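Local coordinates for motility protein B (Helicobacter pylori, PDB 3S02) that probably forms, with MotA, the stator of the flagellar motor and may fasten it to the cell wall through this periplasmic OmpA-like domain, at residues R58-D63 with N122-I127. Sequence-based numbering, arbitrary orientation.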
loop_
_atom_site.group_PDB
_atom_site.type_symbol
_atom_site.label_atom_id
_atom_site.label_comp_id
_atom_site.label_asym_id
_atom_site.label_seq_id
_atom_site.Cartn_x
_atom_site.Cartn_y
_atom_site.Cartn_z
ATOM N N ARG B 58 0.746 6.897 -1.284
ATOM C CA ARG B 58 -0.463 6.273 -1.916
ATOM C C ARG B 58 -1.111 7.235 -2.861
ATOM O O ARG B 58 -1.165 8.428 -2.576
ATOM C CB ARG B 58 -1.451 5.804 -0.838
ATOM C CG ARG B 58 -1.432 6.777 0.299
ATOM C CD ARG B 58 -1.946 6.296 1.603
ATOM N NE ARG B 58 -1.497 4.986 2.031
ATOM C CZ ARG B 58 -2.174 4.301 2.944
ATOM N NH1 ARG B 58 -3.278 4.842 3.479
ATOM N NH2 ARG B 58 -1.775 3.097 3.308
ATOM N N GLY B 59 -1.559 6.732 -4.001
ATOM C CA GLY B 59 -2.154 7.593 -5.028
ATOM C C GLY B 59 -3.648 7.352 -5.217
ATOM O O GLY B 59 -4.109 6.192 -5.163
ATOM N N PHE B 60 -4.407 8.440 -5.406
ATOM C CA PHE B 60 -5.850 8.372 -5.652
ATOM C C PHE B 60 -6.154 9.295 -6.817
ATOM O O PHE B 60 -5.489 10.332 -6.963
ATOM C CB PHE B 60 -6.691 8.884 -4.468
ATOM C CG PHE B 60 -6.359 8.281 -3.147
ATOM C CD1 PHE B 60 -7.222 7.365 -2.561
ATOM C CD2 PHE B 60 -5.199 8.678 -2.437
ATOM C CE1 PHE B 60 -6.933 6.817 -1.291
ATOM C CE2 PHE B 60 -4.895 8.127 -1.165
ATOM C CZ PHE B 60 -5.761 7.188 -0.593
ATOM N N THR B 61 -7.193 8.968 -7.590
ATOM C CA THR B 61 -7.603 9.772 -8.717
ATOM C C THR B 61 -9.132 9.922 -8.726
ATOM O O THR B 61 -9.852 9.103 -8.120
ATOM C CB THR B 61 -7.229 9.095 -10.062
ATOM O OG1 THR B 61 -8.057 7.935 -10.226
ATOM C CG2 THR B 61 -5.769 8.679 -10.103
ATOM N N ASP B 62 -9.624 10.932 -9.448
ATOM C CA ASP B 62 -11.027 10.971 -9.804
ATOM C C ASP B 62 -11.339 9.850 -10.779
ATOM O O ASP B 62 -10.483 8.981 -11.054
ATOM C CB ASP B 62 -11.392 12.318 -10.444
ATOM C CG ASP B 62 -10.644 12.583 -11.736
ATOM O OD1 ASP B 62 -10.363 11.645 -12.502
ATOM O OD2 ASP B 62 -10.316 13.742 -11.996
ATOM N N ASP B 63 -12.542 9.902 -11.347
ATOM C CA ASP B 63 -12.995 8.860 -12.264
ATOM C C ASP B 63 -13.209 9.410 -13.666
ATOM O O ASP B 63 -13.951 8.850 -14.459
ATOM C CB ASP B 63 -14.247 8.159 -11.718
ATOM C CG ASP B 63 -15.518 8.957 -11.932
ATOM O OD1 ASP B 63 -15.459 10.187 -12.234
ATOM O OD2 ASP B 63 -16.597 8.325 -11.813
ATOM N N ASN B 122 -10.439 14.431 -5.403
ATOM C CA ASN B 122 -10.198 13.006 -5.423
ATOM C C ASN B 122 -8.849 12.611 -6.000
ATOM O O ASN B 122 -8.379 11.490 -5.784
ATOM C CB ASN B 122 -11.316 12.309 -6.173
ATOM C CG ASN B 122 -12.616 12.290 -5.382
ATOM O OD1 ASN B 122 -12.598 12.130 -4.154
ATOM N ND2 ASN B 122 -13.752 12.477 -6.075
ATOM N N ASN B 123 -8.213 13.528 -6.720
ATOM C CA ASN B 123 -6.838 13.319 -7.153
ATOM C C ASN B 123 -5.878 13.648 -6.008
ATOM O O ASN B 123 -5.689 14.814 -5.685
ATOM C CB ASN B 123 -6.527 14.169 -8.381
ATOM C CG ASN B 123 -7.272 13.702 -9.596
ATOM O OD1 ASN B 123 -7.174 12.541 -9.963
ATOM N ND2 ASN B 123 -8.031 14.595 -10.232
ATOM N N ARG B 124 -5.289 12.631 -5.381
ATOM C CA ARG B 124 -4.487 12.876 -4.176
ATOM C C ARG B 124 -3.252 12.020 -4.161
ATOM O O ARG B 124 -3.258 10.890 -4.681
ATOM C CB ARG B 124 -5.291 12.600 -2.883
ATOM C CG ARG B 124 -6.770 12.746 -3.066
ATOM C CD ARG B 124 -7.618 12.763 -1.846
ATOM N NE ARG B 124 -7.770 11.513 -1.090
ATOM C CZ ARG B 124 -8.557 10.460 -1.373
ATOM N NH1 ARG B 124 -9.278 10.352 -2.488
ATOM N NH2 ARG B 124 -8.587 9.463 -0.499
ATOM N N VAL B 125 -2.200 12.540 -3.538
ATOM C CA VAL B 125 -1.110 11.695 -3.093
ATOM C C VAL B 125 -0.930 11.911 -1.599
ATOM O O VAL B 125 -0.934 13.050 -1.114
ATOM C CB VAL B 125 0.182 11.924 -3.878
ATOM C CG1 VAL B 125 1.251 10.975 -3.404
ATOM C CG2 VAL B 125 -0.052 11.750 -5.400
ATOM N N GLU B 126 -0.830 10.818 -0.853
ATOM C CA GLU B 126 -0.760 10.901 0.594
ATOM C C GLU B 126 0.326 10.002 1.084
ATOM O O GLU B 126 0.599 8.979 0.496
ATOM C CB GLU B 126 -2.070 10.491 1.254
ATOM C CG GLU B 126 -3.224 11.349 0.826
ATOM C CD GLU B 126 -4.574 10.881 1.363
ATOM O OE1 GLU B 126 -4.663 9.739 1.882
ATOM O OE2 GLU B 126 -5.544 11.658 1.206
ATOM N N ILE B 127 0.945 10.391 2.180
ATOM C CA ILE B 127 1.944 9.563 2.790
ATOM C C ILE B 127 1.387 9.124 4.132
ATOM O O ILE B 127 0.989 9.945 4.977
ATOM C CB ILE B 127 3.260 10.318 2.951
ATOM C CG1 ILE B 127 3.686 10.935 1.612
ATOM C CG2 ILE B 127 4.324 9.363 3.436
ATOM C CD1 ILE B 127 4.940 11.742 1.729
HETATM O O HOH W 1 -10.085 8.442 -4.906
#
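The guanidinium of Arg-124 lies nearly flat over one face of the Phe-60 ring, a cation-pi stack with planes 23° apart and Arg-124 CZ 3.7 Å from the ring centroid. A bend at chi3 (-70°) turns the end of the arginine chain across onto Phe-60, with NH2 offset toward the ring's rim. A salt bridge along its own strand helps fix the guanidinium's rotation: Arg-124 NE points in its plane to Glu-126 OE2 at 3.2 Å, meeting that oxygen from above the carboxylate plane. The other oxygen, Glu-126 OE1, approaches Phe-60 CE2 obliquely at 3.5 Å. Beneath this layer the antiparallel strands join through two hydrogen-bonded pairs, Arg-58 with Glu-126 and Phe-60 with Arg-124. Where 54-60 ends and 124-130 begins, the Asn-123 amide bridges to Asp-62: OD1 accepts from Asp-62 N, 3.0 Å away above the amide carbonyl plane, and ND2 meets Asp-62 OD2 at 3.0 Å from above the carboxylate plane. Asp-62 OD1 instead accepts from Thr-64 N. Phe-60 also stacks on Tyr-104. Strands 54-60 and 124-130 are neighbours inside the mixed sheet of the OmpA-like fold, between 99-103 and 12-16, with Thr-61 and Ile-127 packing against helix 74-91.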